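Local coordinates for protein metal-dependent hydrolase (Lactobacillus plantarum, PDB 2F6K) that probably catalyses the metal-dependent decarboxylation of 2-amino-3-carboxymuconate semialdehyde, as a TIM-barrel enzyme of the amidohydrolase superfamily that binds manganese here, at residues H9-S14 and I267-L272. Sequence-based numbering, arbitrary orientation.
With MN (manganese (II) ion), chain C.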
ATOM      1  N   HIS A   9      12.571  14.061 -24.367  1.00 28.69           N
ATOM      2  CA  HIS A   9      11.298  14.661 -23.958  1.00 29.70           C
ATOM      3  C   HIS A   9      11.066  16.165 -24.133  1.00 31.04           C
ATOM      4  O   HIS A   9      11.995  16.949 -24.356  1.00 29.75           O
ATOM      5  CB  HIS A   9      11.034  14.322 -22.489  1.00 27.77           C
ATOM      6  CG  HIS A   9      11.134  12.863 -22.163  1.00 26.65           C
ATOM      7  ND1 HIS A   9      10.288  11.918 -22.698  1.00 28.49           N
ATOM      8  CD2 HIS A   9      11.968  12.192 -21.331  1.00 28.71           C
ATOM      9  CE1 HIS A   9      10.594  10.728 -22.210  1.00 29.55           C
ATOM     10  NE2 HIS A   9      11.610  10.866 -21.376  1.00 27.06           N
ATOM     11  N   TYR A  10       9.795  16.548 -24.009  1.00 29.83           N
ATOM     12  CA  TYR A  10       9.378  17.943 -24.102  1.00 29.89           C
ATOM     13  C   TYR A  10       8.353  18.184 -22.997  1.00 30.31           C
ATOM     14  O   TYR A  10       7.739  17.240 -22.507  1.00 28.62           O
ATOM     15  CB  TYR A  10       8.764  18.247 -25.478  1.00 31.41           C
ATOM     16  CG  TYR A  10       7.472  17.517 -25.798  1.00 30.85           C
ATOM     17  CD1 TYR A  10       6.284  18.217 -25.996  1.00 32.69           C
ATOM     18  CD2 TYR A  10       7.442  16.131 -25.920  1.00 34.60           C
ATOM     19  CE1 TYR A  10       5.093  17.557 -26.308  1.00 30.30           C
ATOM     20  CE2 TYR A  10       6.255  15.463 -26.232  1.00 34.12           C
ATOM     21  CZ  TYR A  10       5.089  16.182 -26.424  1.00 31.67           C
ATOM     22  OH  TYR A  10       3.923  15.524 -26.739  1.00 35.32           O
ATOM     23  N   LEU A  11       8.180  19.439 -22.588  1.00 31.60           N
ATOM     24  CA  LEU A  11       7.224  19.753 -21.531  1.00 31.09           C
ATOM     25  C   LEU A  11       6.292  20.909 -21.879  1.00 31.51           C
ATOM     26  O   LEU A  11       6.688  22.068 -21.810  1.00 31.03           O
ATOM     27  CB  LEU A  11       7.955  20.080 -20.219  1.00 29.29           C
ATOM     28  CG  LEU A  11       8.659  18.935 -19.475  1.00 32.27           C
ATOM     29  CD1 LEU A  11       9.950  18.553 -20.182  1.00 28.69           C
ATOM     30  CD2 LEU A  11       8.967  19.362 -18.057  1.00 28.53           C
ATOM     31  N   PRO A  12       5.042  20.601 -22.276  1.00 32.83           N
ATOM     32  CA  PRO A  12       4.058  21.635 -22.623  1.00 33.43           C
ATOM     33  C   PRO A  12       3.843  22.531 -21.398  1.00 33.68           C
ATOM     34  O   PRO A  12       3.943  22.071 -20.256  1.00 32.06           O
ATOM     35  CB  PRO A  12       2.806  20.822 -22.957  1.00 33.99           C
ATOM     36  CG  PRO A  12       3.366  19.560 -23.530  1.00 35.49           C
ATOM     37  CD  PRO A  12       4.508  19.256 -22.565  1.00 34.04           C
ATOM     38  N   THR A  13       3.546  23.804 -21.619  1.00 34.10           N
ATOM     39  CA  THR A  13       3.352  24.696 -20.489  1.00 35.03           C
ATOM     40  C   THR A  13       2.206  24.235 -19.595  1.00 34.92           C
ATOM     41  O   THR A  13       2.304  24.324 -18.370  1.00 37.07           O
ATOM     42  CB  THR A  13       3.112  26.145 -20.954  1.00 35.23           C
ATOM     43  OG1 THR A  13       2.121  26.156 -21.983  1.00 40.97           O
ATOM     44  CG2 THR A  13       4.397  26.747 -21.493  1.00 34.29           C
ATOM     45  N   SER A  14       1.134  23.726 -20.195  1.00 33.71           N
ATOM     46  CA  SER A  14      -0.014  23.254 -19.425  1.00 30.94           C
ATOM     47  C   SER A  14       0.377  22.059 -18.569  1.00 31.54           C
ATOM     48  O   SER A  14      -0.160  21.864 -17.483  1.00 32.57           O
ATOM     49  CB  SER A  14      -1.167  22.856 -20.356  1.00 30.97           C
ATOM     50  OG  SER A  14      -0.779  21.835 -21.263  1.00 31.29           O
ATOM     51  N   ILE A 267      16.991  13.353 -22.496  1.00 30.10           N
ATOM     52  CA  ILE A 267      17.064  14.756 -22.103  1.00 27.53           C
ATOM     53  C   ILE A 267      15.618  15.245 -22.098  1.00 27.97           C
ATOM     54  O   ILE A 267      14.782  14.706 -22.822  1.00 28.01           O
ATOM     55  CB  ILE A 267      17.853  15.614 -23.119  1.00 28.22           C
ATOM     56  CG1 ILE A 267      17.170  15.547 -24.490  1.00 29.81           C
ATOM     57  CG2 ILE A 267      19.292  15.149 -23.204  1.00 26.30           C
ATOM     58  CD1 ILE A 267      17.679  16.573 -25.492  1.00 26.17           C
ATOM     59  N   PRO A 268      15.307  16.289 -21.309  1.00 27.41           N
ATOM     60  CA  PRO A 268      16.246  17.001 -20.445  1.00 28.64           C
ATOM     61  C   PRO A 268      16.230  16.512 -18.998  1.00 30.02           C
ATOM     62  O   PRO A 268      16.830  17.137 -18.122  1.00 31.87           O
ATOM     63  CB  PRO A 268      15.780  18.443 -20.578  1.00 29.70           C
ATOM     64  CG  PRO A 268      14.300  18.281 -20.580  1.00 29.16           C
ATOM     65  CD  PRO A 268      14.073  17.077 -21.488  1.00 27.20           C
ATOM     66  N   TYR A 269      15.554  15.396 -18.743  1.00 28.41           N
ATOM     67  CA  TYR A 269      15.490  14.869 -17.387  1.00 27.87           C
ATOM     68  C   TYR A 269      16.875  14.444 -16.940  1.00 28.35           C
ATOM     69  O   TYR A 269      17.243  14.630 -15.780  1.00 31.19           O
ATOM     70  CB  TYR A 269      14.477  13.732 -17.310  1.00 21.96           C
ATOM     71  CG  TYR A 269      13.069  14.261 -17.446  1.00 24.63           C
ATOM     72  CD1 TYR A 269      12.283  14.518 -16.319  1.00 21.51           C
ATOM     73  CD2 TYR A 269      12.542  14.576 -18.709  1.00 21.56           C
ATOM     74  CE1 TYR A 269      11.005  15.082 -16.446  1.00 20.94           C
ATOM     75  CE2 TYR A 269      11.276  15.135 -18.844  1.00 19.99           C
ATOM     76  CZ  TYR A 269      10.515  15.387 -17.714  1.00 22.52           C
ATOM     77  OH  TYR A 269       9.276  15.952 -17.864  1.00 22.86           O
ATOM     78  N   THR A 270      17.640  13.863 -17.857  1.00 28.95           N
ATOM     79  CA  THR A 270      19.018  13.512 -17.556  1.00 27.59           C
ATOM     80  C   THR A 270      19.724  14.801 -17.989  1.00 29.80           C
ATOM     81  O   THR A 270      19.508  15.278 -19.107  1.00 29.36           O
ATOM     82  CB  THR A 270      19.536  12.351 -18.430  1.00 28.12           C
ATOM     83  OG1 THR A 270      18.849  11.141 -18.088  1.00 28.35           O
ATOM     84  CG2 THR A 270      21.045  12.165 -18.228  1.00 21.89           C
ATOM     85  N   PRO A 271      20.545  15.399 -17.104  1.00 28.98           N
ATOM     86  CA  PRO A 271      21.256  16.639 -17.442  1.00 27.54           C
ATOM     87  C   PRO A 271      21.922  16.522 -18.808  1.00 30.02           C
ATOM     88  O   PRO A 271      22.500  15.485 -19.138  1.00 30.91           O
ATOM     89  CB  PRO A 271      22.284  16.766 -16.321  1.00 26.75           C
ATOM     90  CG  PRO A 271      21.595  16.149 -15.160  1.00 28.36           C
ATOM     91  CD  PRO A 271      20.932  14.919 -15.766  1.00 29.53           C
ATOM     92  N   LEU A 272      21.852  17.582 -19.600  1.00 28.46           N
ATOM     93  CA  LEU A 272      22.455  17.552 -20.919  1.00 31.29           C
ATOM     94  C   LEU A 272      23.919  17.092 -20.949  1.00 34.68           C
ATOM     95  O   LEU A 272      24.307  16.327 -21.835  1.00 37.16           O
ATOM     96  CB  LEU A 272      22.308  18.918 -21.584  1.00 30.08           C
ATOM     97  CG  LEU A 272      21.037  19.085 -22.433  1.00 30.80           C
ATOM     98  CD1 LEU A 272      19.790  18.885 -21.568  1.00 32.49           C
ATOM     99  CD2 LEU A 272      21.042  20.470 -23.097  1.00 31.57           C
TER
HETATM  100 MN    MN C 402      12.502   9.275 -20.016  1.00 26.54          MN
HETATM  101  O   HOH W   1       8.095  15.423 -20.563  1.00 23.43           O
HETATM  102  O   HOH W   2      13.405   8.203 -18.472  1.00 19.83           O
HETATM  103  O   HOH W   3      12.054  10.878 -18.422  1.00 34.63           O
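The amide N of His9 donates to the carbonyl O of Ile267 over 2.8 Å. This bond ties the chain at His9, between the first barrel strand and helix 13-22, to the loop behind strand 261-262, the last strand of the barrel. On the far side of the His9 imidazole from its backbone, NE2 binds manganese at 2.3 Å in a site completed by His7, His154, Asp266 and two waters; ND1 hydrogen-bonds Ser55 O, and the two bonds together hold the ring's rotation. Tyr269, its CG anti to the carbonyl carbon (chi1 -71°), crosses the His9 side chain at about a right angle, ring planes 86° apart, its CD2 lying 3.6 Å from His9 CD2. The phenol then meets Leu11 tip to tip, OH 3.4 Å from Leu11 CD2, while a water joins Tyr269 OH to Tyr10 O. Pro268, after a cis peptide, sets CD 3.5 Å from His9 O. An alanine in place of Tyr269 would probably leave the His9 imidazole without this aromatic neighbour, Leu11 without the phenol at its tip and the water without one partner. Backbone bond, metal bond and Ser55 together grip His9 from separate atoms, consistent with a firmly oriented metal ligand at the barrel mouth.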